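Local coordinates for DNA repair protein RecN (Deinococcus radiodurans, PDB 4ABY), which probably takes part in recombinational repair of DNA double-strand breaks as an SMC-like ATPase, represented by its nucleotide-binding head domain, at residues L56-E68 with I358-K370. Sequence-based numbering, arbitrary orientation.
Sequences LELGGGFCAFTGE and IAARAHHHYKVEK
Phe62 O accepts two consecutive backbone donors where the chain enters strand 364-373: His363 N lies in its carbonyl plane, on a lone pair, and His364 N, at 3.1 Å, is tilted 18° from that plane. From here strands 62-67 and 364-370 run parallel, in the mixed sheet of the ABC-type ATPase head, as the alternating bonds Ala64 N to His364 O, Tyr366 N to Ala64 O, Thr66 N to Tyr366 O and Val368 N to Thr66 O establish. Strand 62-67 leads into the predicted ATP-binding P-loop, which takes in Gly67 and Glu68. On one face, the Phe65 and Tyr366 rings form an offset stack, centroids 4.8 Å apart and planes at 13°. Tyr366 CG stands anti to its carbonyl carbon (chi1 -65°), which sends the ring along Phe65 toward Leu56 and Leu58; Leu58 CB lies 3.7 Å from Tyr366 CZ. A serine in place of Tyr366 would probably leave Phe65 without its stacking partner and open a gap beside Leu56 and Leu58. On the other face, where helix 387-398 packs, His365 meets Thr66 edge-on: His365 NE2 and Thr66 OG1 are hydrogen-bonded at 2.9 Å, with OG1 in the imidazole plane.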
ATOM      1  N   LEU A  56       5.749  -7.662 -19.621  1.00 24.32           N
ATOM      2  CA  LEU A  56       6.487  -6.503 -19.155  1.00 25.17           C
ATOM      3  C   LEU A  56       7.616  -6.879 -18.218  1.00 27.80           C
ATOM      4  O   LEU A  56       7.392  -7.362 -17.110  1.00 27.91           O
ATOM      5  CB  LEU A  56       5.551  -5.505 -18.469  1.00 25.96           C
ATOM      6  CG  LEU A  56       6.227  -4.264 -17.883  1.00 27.49           C
ATOM      7  CD1 LEU A  56       6.757  -3.369 -18.991  1.00 27.46           C
ATOM      8  CD2 LEU A  56       5.269  -3.495 -16.985  1.00 25.24           C
ATOM      9  N   GLU A  57       8.838  -6.661 -18.681  1.00 31.83           N
ATOM     10  CA  GLU A  57      10.001  -6.790 -17.826  1.00 31.89           C
ATOM     11  C   GLU A  57      10.163  -5.470 -17.093  1.00 31.41           C
ATOM     12  O   GLU A  57      10.752  -4.523 -17.616  1.00 38.77           O
ATOM     13  CB  GLU A  57      11.251  -7.072 -18.659  1.00 35.44           C
ATOM     14  CG  GLU A  57      12.336  -7.823 -17.917  1.00 41.01           C
ATOM     15  CD  GLU A  57      12.333  -9.300 -18.248  1.00 55.53           C
ATOM     16  OE1 GLU A  57      12.487  -9.635 -19.442  1.00 56.90           O
ATOM     17  OE2 GLU A  57      12.178 -10.120 -17.315  1.00 56.31           O
ATOM     18  N   LEU A  58       9.615  -5.393 -15.890  1.00 28.79           N
ATOM     19  CA  LEU A  58       9.780  -4.193 -15.087  1.00 30.95           C
ATOM     20  C   LEU A  58      10.526  -4.539 -13.818  1.00 29.13           C
ATOM     21  O   LEU A  58      10.227  -5.541 -13.173  1.00 31.77           O
ATOM     22  CB  LEU A  58       8.426  -3.559 -14.754  1.00 31.81           C
ATOM     23  CG  LEU A  58       7.689  -3.978 -13.477  1.00 22.22           C
ATOM     24  CD1 LEU A  58       6.542  -3.028 -13.234  1.00 30.53           C
ATOM     25  CD2 LEU A  58       7.188  -5.402 -13.554  1.00 23.12           C
ATOM     26  N   GLY A  59      11.508  -3.719 -13.464  1.00 25.31           N
ATOM     27  CA  GLY A  59      12.232  -3.934 -12.228  1.00 29.49           C
ATOM     28  C   GLY A  59      12.880  -2.663 -11.743  1.00 29.75           C
ATOM     29  O   GLY A  59      12.940  -1.687 -12.484  1.00 35.00           O
ATOM     30  N   GLY A  60      13.352  -2.665 -10.501  1.00 22.56           N
ATOM     31  CA  GLY A  60      14.162  -1.564 -10.017  1.00 28.04           C
ATOM     32  C   GLY A  60      13.681  -0.928  -8.733  1.00 31.38           C
ATOM     33  O   GLY A  60      13.397  -1.612  -7.750  1.00 36.76           O
ATOM     34  N   GLY A  61      13.612   0.396  -8.730  1.00 30.31           N
ATOM     35  CA  GLY A  61      13.126   1.113  -7.567  1.00 25.43           C
ATOM     36  C   GLY A  61      11.820   1.784  -7.912  1.00 26.84           C
ATOM     37  O   GLY A  61      10.762   1.161  -7.880  1.00 28.93           O
ATOM     38  N   PHE A  62      11.905   3.059  -8.265  1.00 27.60           N
ATOM     39  CA  PHE A  62      10.736   3.843  -8.631  1.00 24.54           C
ATOM     40  C   PHE A  62      10.412   3.666 -10.112  1.00 23.18           C
ATOM     41  O   PHE A  62      11.149   4.130 -10.982  1.00 23.29           O
ATOM     42  CB  PHE A  62      10.988   5.315  -8.305  1.00 24.66           C
ATOM     43  CG  PHE A  62       9.829   6.214  -8.603  1.00 21.83           C
ATOM     44  CD1 PHE A  62       8.615   5.696  -9.012  1.00 21.12           C
ATOM     45  CD2 PHE A  62       9.955   7.582  -8.465  1.00 23.75           C
ATOM     46  CE1 PHE A  62       7.550   6.524  -9.284  1.00 22.88           C
ATOM     47  CE2 PHE A  62       8.895   8.418  -8.733  1.00 25.89           C
ATOM     48  CZ  PHE A  62       7.688   7.889  -9.145  1.00 27.17           C
ATOM     49  N   CYS A  63       9.301   2.993 -10.389  1.00 21.24           N
ATOM     50  CA  CYS A  63       8.845   2.792 -11.755  1.00 20.83           C
ATOM     51  C   CYS A  63       7.645   3.672 -12.045  1.00 20.39           C
ATOM     52  O   CYS A  63       6.619   3.563 -11.383  1.00 23.95           O
ATOM     53  CB  CYS A  63       8.473   1.332 -11.975  1.00 19.90           C
ATOM     54  SG  CYS A  63       9.811   0.198 -11.625  1.00 27.35           S
ATOM     55  N   ALA A  64       7.775   4.549 -13.033  1.00 19.30           N
ATOM     56  CA  ALA A  64       6.687   5.450 -13.380  1.00 19.10           C
ATOM     57  C   ALA A  64       6.012   5.005 -14.662  1.00 22.43           C
ATOM     58  O   ALA A  64       6.675   4.656 -15.637  1.00 24.23           O
ATOM     59  CB  ALA A  64       7.194   6.871 -13.516  1.00 18.66           C
ATOM     60  N   PHE A  65       4.686   5.012 -14.656  1.00 21.79           N
ATOM     61  CA  PHE A  65       3.920   4.682 -15.845  1.00 19.38           C
ATOM     62  C   PHE A  65       3.139   5.903 -16.314  1.00 23.65           C
ATOM     63  O   PHE A  65       2.343   6.474 -15.565  1.00 24.01           O
ATOM     64  CB  PHE A  65       3.007   3.493 -15.566  1.00 19.08           C
ATOM     65  CG  PHE A  65       3.754   2.219 -15.314  1.00 22.45           C
ATOM     66  CD1 PHE A  65       4.449   2.034 -14.132  1.00 23.46           C
ATOM     67  CD2 PHE A  65       3.785   1.212 -16.267  1.00 23.44           C
ATOM     68  CE1 PHE A  65       5.149   0.862 -13.896  1.00 21.95           C
ATOM     69  CE2 PHE A  65       4.484   0.039 -16.035  1.00 24.19           C
ATOM     70  CZ  PHE A  65       5.164  -0.135 -14.849  1.00 21.94           C
ATOM     71  N   THR A  66       3.376   6.308 -17.538  1.00 22.69           N
ATOM     72  CA  THR A  66       2.780   7.478 -18.096  1.00 22.07           C
ATOM     73  C   THR A  66       2.223   7.162 -19.448  1.00 24.72           C
ATOM     74  O   THR A  66       2.253   6.056 -19.861  1.00 27.17           O
ATOM     75  CB  THR A  66       3.782   8.558 -18.183  1.00 20.79           C
ATOM     76  OG1 THR A  66       4.729   8.229 -19.158  1.00 25.96           O
ATOM     77  CG2 THR A  66       4.484   8.615 -16.960  1.00 19.84           C
ATOM     78  N   GLY A  67       1.671   8.141 -20.116  1.00 26.08           N
ATOM     79  CA  GLY A  67       1.045   7.899 -21.382  1.00 27.95           C
ATOM     80  C   GLY A  67      -0.428   7.756 -21.233  1.00 24.82           C
ATOM     81  O   GLY A  67      -1.114   8.677 -20.997  1.00 27.19           O
ATOM     82  N   GLU A  68      -0.883   6.528 -21.460  1.00 24.70           N
ATOM     83  CA  GLU A  68      -2.277   6.191 -21.296  1.00 23.28           C
ATOM     84  C   GLU A  68      -2.358   5.741 -19.858  1.00 24.68           C
ATOM     85  O   GLU A  68      -2.070   4.591 -19.525  1.00 26.12           O
ATOM     86  CB  GLU A  68      -2.676   5.055 -22.236  1.00 23.82           C
ATOM     87  CG  GLU A  68      -3.839   5.390 -23.155  1.00 31.32           C
ATOM     88  CD  GLU A  68      -3.465   6.395 -24.226  1.00 36.47           C
ATOM     89  OE1 GLU A  68      -2.401   6.225 -24.857  1.00 41.86           O
ATOM     90  OE2 GLU A  68      -4.234   7.356 -24.436  1.00 31.60           O
ATOM     91  N   ILE A 358       6.607  13.968 -11.013  1.00 23.15           N
ATOM     92  CA  ILE A 358       6.702  12.622 -10.479  1.00 21.65           C
ATOM     93  C   ILE A 358       7.468  11.691 -11.412  1.00 24.54           C
ATOM     94  O   ILE A 358       8.342  10.947 -10.972  1.00 26.26           O
ATOM     95  CB  ILE A 358       5.310  12.052 -10.183  1.00 24.60           C
ATOM     96  CG1 ILE A 358       4.583  12.969  -9.195  1.00 26.26           C
ATOM     97  CG2 ILE A 358       5.415  10.635  -9.642  1.00 21.18           C
ATOM     98  CD1 ILE A 358       3.191  12.512  -8.844  1.00 26.95           C
ATOM     99  N   ALA A 359       7.146  11.739 -12.700  1.00 27.45           N
ATOM    100  CA  ALA A 359       7.788  10.874 -13.687  1.00 24.38           C
ATOM    101  C   ALA A 359       9.301  11.056 -13.693  1.00 26.93           C
ATOM    102  O   ALA A 359      10.053  10.084 -13.752  1.00 28.27           O
ATOM    103  CB  ALA A 359       7.221  11.137 -15.068  1.00 21.58           C
ATOM    104  N   ALA A 360       9.736  12.308 -13.622  1.00 27.07           N
ATOM    105  CA  ALA A 360      11.152  12.646 -13.741  1.00 29.76           C
ATOM    106  C   ALA A 360      12.026  12.052 -12.636  1.00 32.69           C
ATOM    107  O   ALA A 360      13.251  12.034 -12.755  1.00 35.92           O
ATOM    108  CB  ALA A 360      11.323  14.152 -13.796  1.00 28.16           C
ATOM    109  N   ARG A 361      11.404  11.570 -11.564  1.00 28.15           N
ATOM    110  CA  ARG A 361      12.156  11.028 -10.437  1.00 26.14           C
ATOM    111  C   ARG A 361      12.231   9.508 -10.476  1.00 28.12           C
ATOM    112  O   ARG A 361      12.804   8.884  -9.583  1.00 30.96           O
ATOM    113  CB  ARG A 361      11.543  11.486  -9.114  1.00 27.23           C
ATOM    114  CG  ARG A 361      11.536  12.988  -8.935  1.00 30.54           C
ATOM    115  CD  ARG A 361      12.949  13.527  -8.823  1.00 28.84           C
ATOM    116  NE  ARG A 361      13.633  12.980  -7.656  1.00 29.84           N
ATOM    117  CZ  ARG A 361      13.495  13.458  -6.421  1.00 36.94           C
ATOM    118  NH1 ARG A 361      12.697  14.496  -6.190  1.00 34.92           N
ATOM    119  NH2 ARG A 361      14.153  12.895  -5.414  1.00 33.75           N
ATOM    120  N   ALA A 362      11.658   8.912 -11.514  1.00 26.37           N
ATOM    121  CA  ALA A 362      11.608   7.460 -11.613  1.00 27.16           C
ATOM    122  C   ALA A 362      12.973   6.868 -11.946  1.00 25.11           C
ATOM    123  O   ALA A 362      13.773   7.494 -12.639  1.00 24.80           O
ATOM    124  CB  ALA A 362      10.583   7.043 -12.655  1.00 26.82           C
ATOM    125  N   HIS A 363      13.238   5.666 -11.443  1.00 23.26           N
ATOM    126  CA  HIS A 363      14.433   4.932 -11.839  1.00 22.95           C
ATOM    127  C   HIS A 363      14.192   4.322 -13.203  1.00 23.75           C
ATOM    128  O   HIS A 363      15.129   4.018 -13.942  1.00 26.72           O
ATOM    129  CB  HIS A 363      14.750   3.824 -10.845  1.00 25.39           C
ATOM    130  CG  HIS A 363      15.123   4.324  -9.488  1.00 25.45           C
ATOM    131  ND1 HIS A 363      14.185   4.711  -8.557  1.00 31.47           N
ATOM    132  CD2 HIS A 363      16.331   4.497  -8.903  1.00 26.64           C
ATOM    133  CE1 HIS A 363      14.800   5.104  -7.456  1.00 37.47           C
ATOM    134  NE2 HIS A 363      16.102   4.982  -7.639  1.00 40.62           N
ATOM    135  N   HIS A 364      12.919   4.140 -13.528  1.00 19.71           N
ATOM    136  CA  HIS A 364      12.532   3.588 -14.807  1.00 19.50           C
ATOM    137  C   HIS A 364      11.254   4.266 -15.247  1.00 22.06           C
ATOM    138  O   HIS A 364      10.276   4.303 -14.506  1.00 25.11           O
ATOM    139  CB  HIS A 364      12.341   2.078 -14.695  1.00 23.32           C
ATOM    140  CG  HIS A 364      13.554   1.359 -14.191  1.00 27.15           C
ATOM    141  ND1 HIS A 364      14.538   0.881 -15.030  1.00 23.97           N
ATOM    142  CD2 HIS A 364      13.951   1.055 -12.933  1.00 24.13           C
ATOM    143  CE1 HIS A 364      15.485   0.306 -14.309  1.00 24.04           C
ATOM    144  NE2 HIS A 364      15.151   0.396 -13.034  1.00 24.07           N
ATOM    145  N   HIS A 365      11.276   4.826 -16.447  1.00 22.98           N
ATOM    146  CA  HIS A 365      10.122   5.536 -16.971  1.00 22.59           C
ATOM    147  C   HIS A 365       9.480   4.702 -18.071  1.00 25.25           C
ATOM    148  O   HIS A 365      10.045   4.532 -19.152  1.00 24.84           O
ATOM    149  CB  HIS A 365      10.541   6.908 -17.499  1.00 26.07           C
ATOM    150  CG  HIS A 365       9.394   7.788 -17.892  1.00 24.89           C
ATOM    151  ND1 HIS A 365       9.407   9.153 -17.702  1.00 21.13           N
ATOM    152  CD2 HIS A 365       8.203   7.497 -18.465  1.00 22.96           C
ATOM    153  CE1 HIS A 365       8.270   9.664 -18.142  1.00 24.09           C
ATOM    154  NE2 HIS A 365       7.523   8.681 -18.610  1.00 22.82           N
ATOM    155  N   TYR A 366       8.304   4.163 -17.779  1.00 21.49           N
ATOM    156  CA  TYR A 366       7.578   3.356 -18.742  1.00 22.31           C
ATOM    157  C   TYR A 366       6.523   4.210 -19.418  1.00 25.59           C
ATOM    158  O   TYR A 366       5.890   5.038 -18.772  1.00 29.10           O
ATOM    159  CB  TYR A 366       6.930   2.155 -18.049  1.00 21.33           C
ATOM    160  CG  TYR A 366       7.934   1.182 -17.483  1.00 21.24           C
ATOM    161  CD1 TYR A 366       8.446   0.154 -18.260  1.00 20.91           C
ATOM    162  CD2 TYR A 366       8.383   1.300 -16.179  1.00 21.96           C
ATOM    163  CE1 TYR A 366       9.373  -0.731 -17.750  1.00 24.53           C
ATOM    164  CE2 TYR A 366       9.311   0.419 -15.660  1.00 24.63           C
ATOM    165  CZ  TYR A 366       9.803  -0.593 -16.451  1.00 26.88           C
ATOM    166  OH  TYR A 366      10.728  -1.475 -15.937  1.00 32.03           O
ATOM    167  N   LYS A 367       6.342   4.027 -20.720  1.00 25.20           N
ATOM    168  CA  LYS A 367       5.274   4.728 -21.418  1.00 27.03           C
ATOM    169  C   LYS A 367       4.228   3.739 -21.899  1.00 26.18           C
ATOM    170  O   LYS A 367       4.543   2.760 -22.572  1.00 28.78           O
ATOM    171  CB  LYS A 367       5.805   5.553 -22.593  1.00 27.93           C
ATOM    172  CG  LYS A 367       4.752   6.480 -23.180  1.00 29.51           C
ATOM    173  CD  LYS A 367       5.253   7.246 -24.391  1.00 32.27           C
ATOM    174  CE  LYS A 367       4.196   8.227 -24.888  1.00 35.72           C
ATOM    175  NZ  LYS A 367       4.631   8.966 -26.103  1.00 41.34           N
ATOM    176  N   VAL A 368       2.979   3.991 -21.531  1.00 24.07           N
ATOM    177  CA  VAL A 368       1.884   3.168 -21.999  1.00 24.16           C
ATOM    178  C   VAL A 368       1.337   3.786 -23.278  1.00 24.92           C
ATOM    179  O   VAL A 368       0.920   4.945 -23.300  1.00 25.09           O
ATOM    180  CB  VAL A 368       0.778   3.028 -20.939  1.00 22.75           C
ATOM    181  CG1 VAL A 368      -0.328   2.133 -21.453  1.00 20.60           C
ATOM    182  CG2 VAL A 368       1.354   2.469 -19.650  1.00 20.81           C
ATOM    183  N   GLU A 369       1.365   3.002 -24.349  1.00 27.47           N
ATOM    184  CA  GLU A 369       1.004   3.487 -25.673  1.00 28.17           C
ATOM    185  C   GLU A 369      -0.138   2.708 -26.294  1.00 26.89           C
ATOM    186  O   GLU A 369      -0.641   1.749 -25.720  1.00 26.67           O
ATOM    187  CB  GLU A 369       2.210   3.438 -26.605  1.00 28.02           C
ATOM    188  CG  GLU A 369       3.155   4.598 -26.434  1.00 32.19           C
ATOM    189  CD  GLU A 369       4.439   4.400 -27.200  1.00 44.77           C
ATOM    190  OE1 GLU A 369       4.818   3.228 -27.417  1.00 45.27           O
ATOM    191  OE2 GLU A 369       5.068   5.413 -27.579  1.00 49.47           O
ATOM    192  N   LYS A 370      -0.524   3.127 -27.491  1.00 28.55           N
ATOM    193  CA  LYS A 370      -1.695   2.587 -28.153  1.00 27.34           C
ATOM    194  C   LYS A 370      -1.327   2.092 -29.545  1.00 31.34           C
ATOM    195  O   LYS A 370      -0.635   2.777 -30.295  1.00 34.17           O
ATOM    196  CB  LYS A 370      -2.762   3.676 -28.240  1.00 29.65           C
ATOM    197  CG  LYS A 370      -4.176   3.172 -28.411  1.00 36.42           C
ATOM    198  CD  LYS A 370      -5.155   4.086 -27.680  1.00 43.85           C
ATOM    199  CE  LYS A 370      -4.903   5.554 -27.993  1.00 33.87           C
ATOM    200  NZ  LYS A 370      -5.798   6.447 -27.203  1.00 33.65           N
TER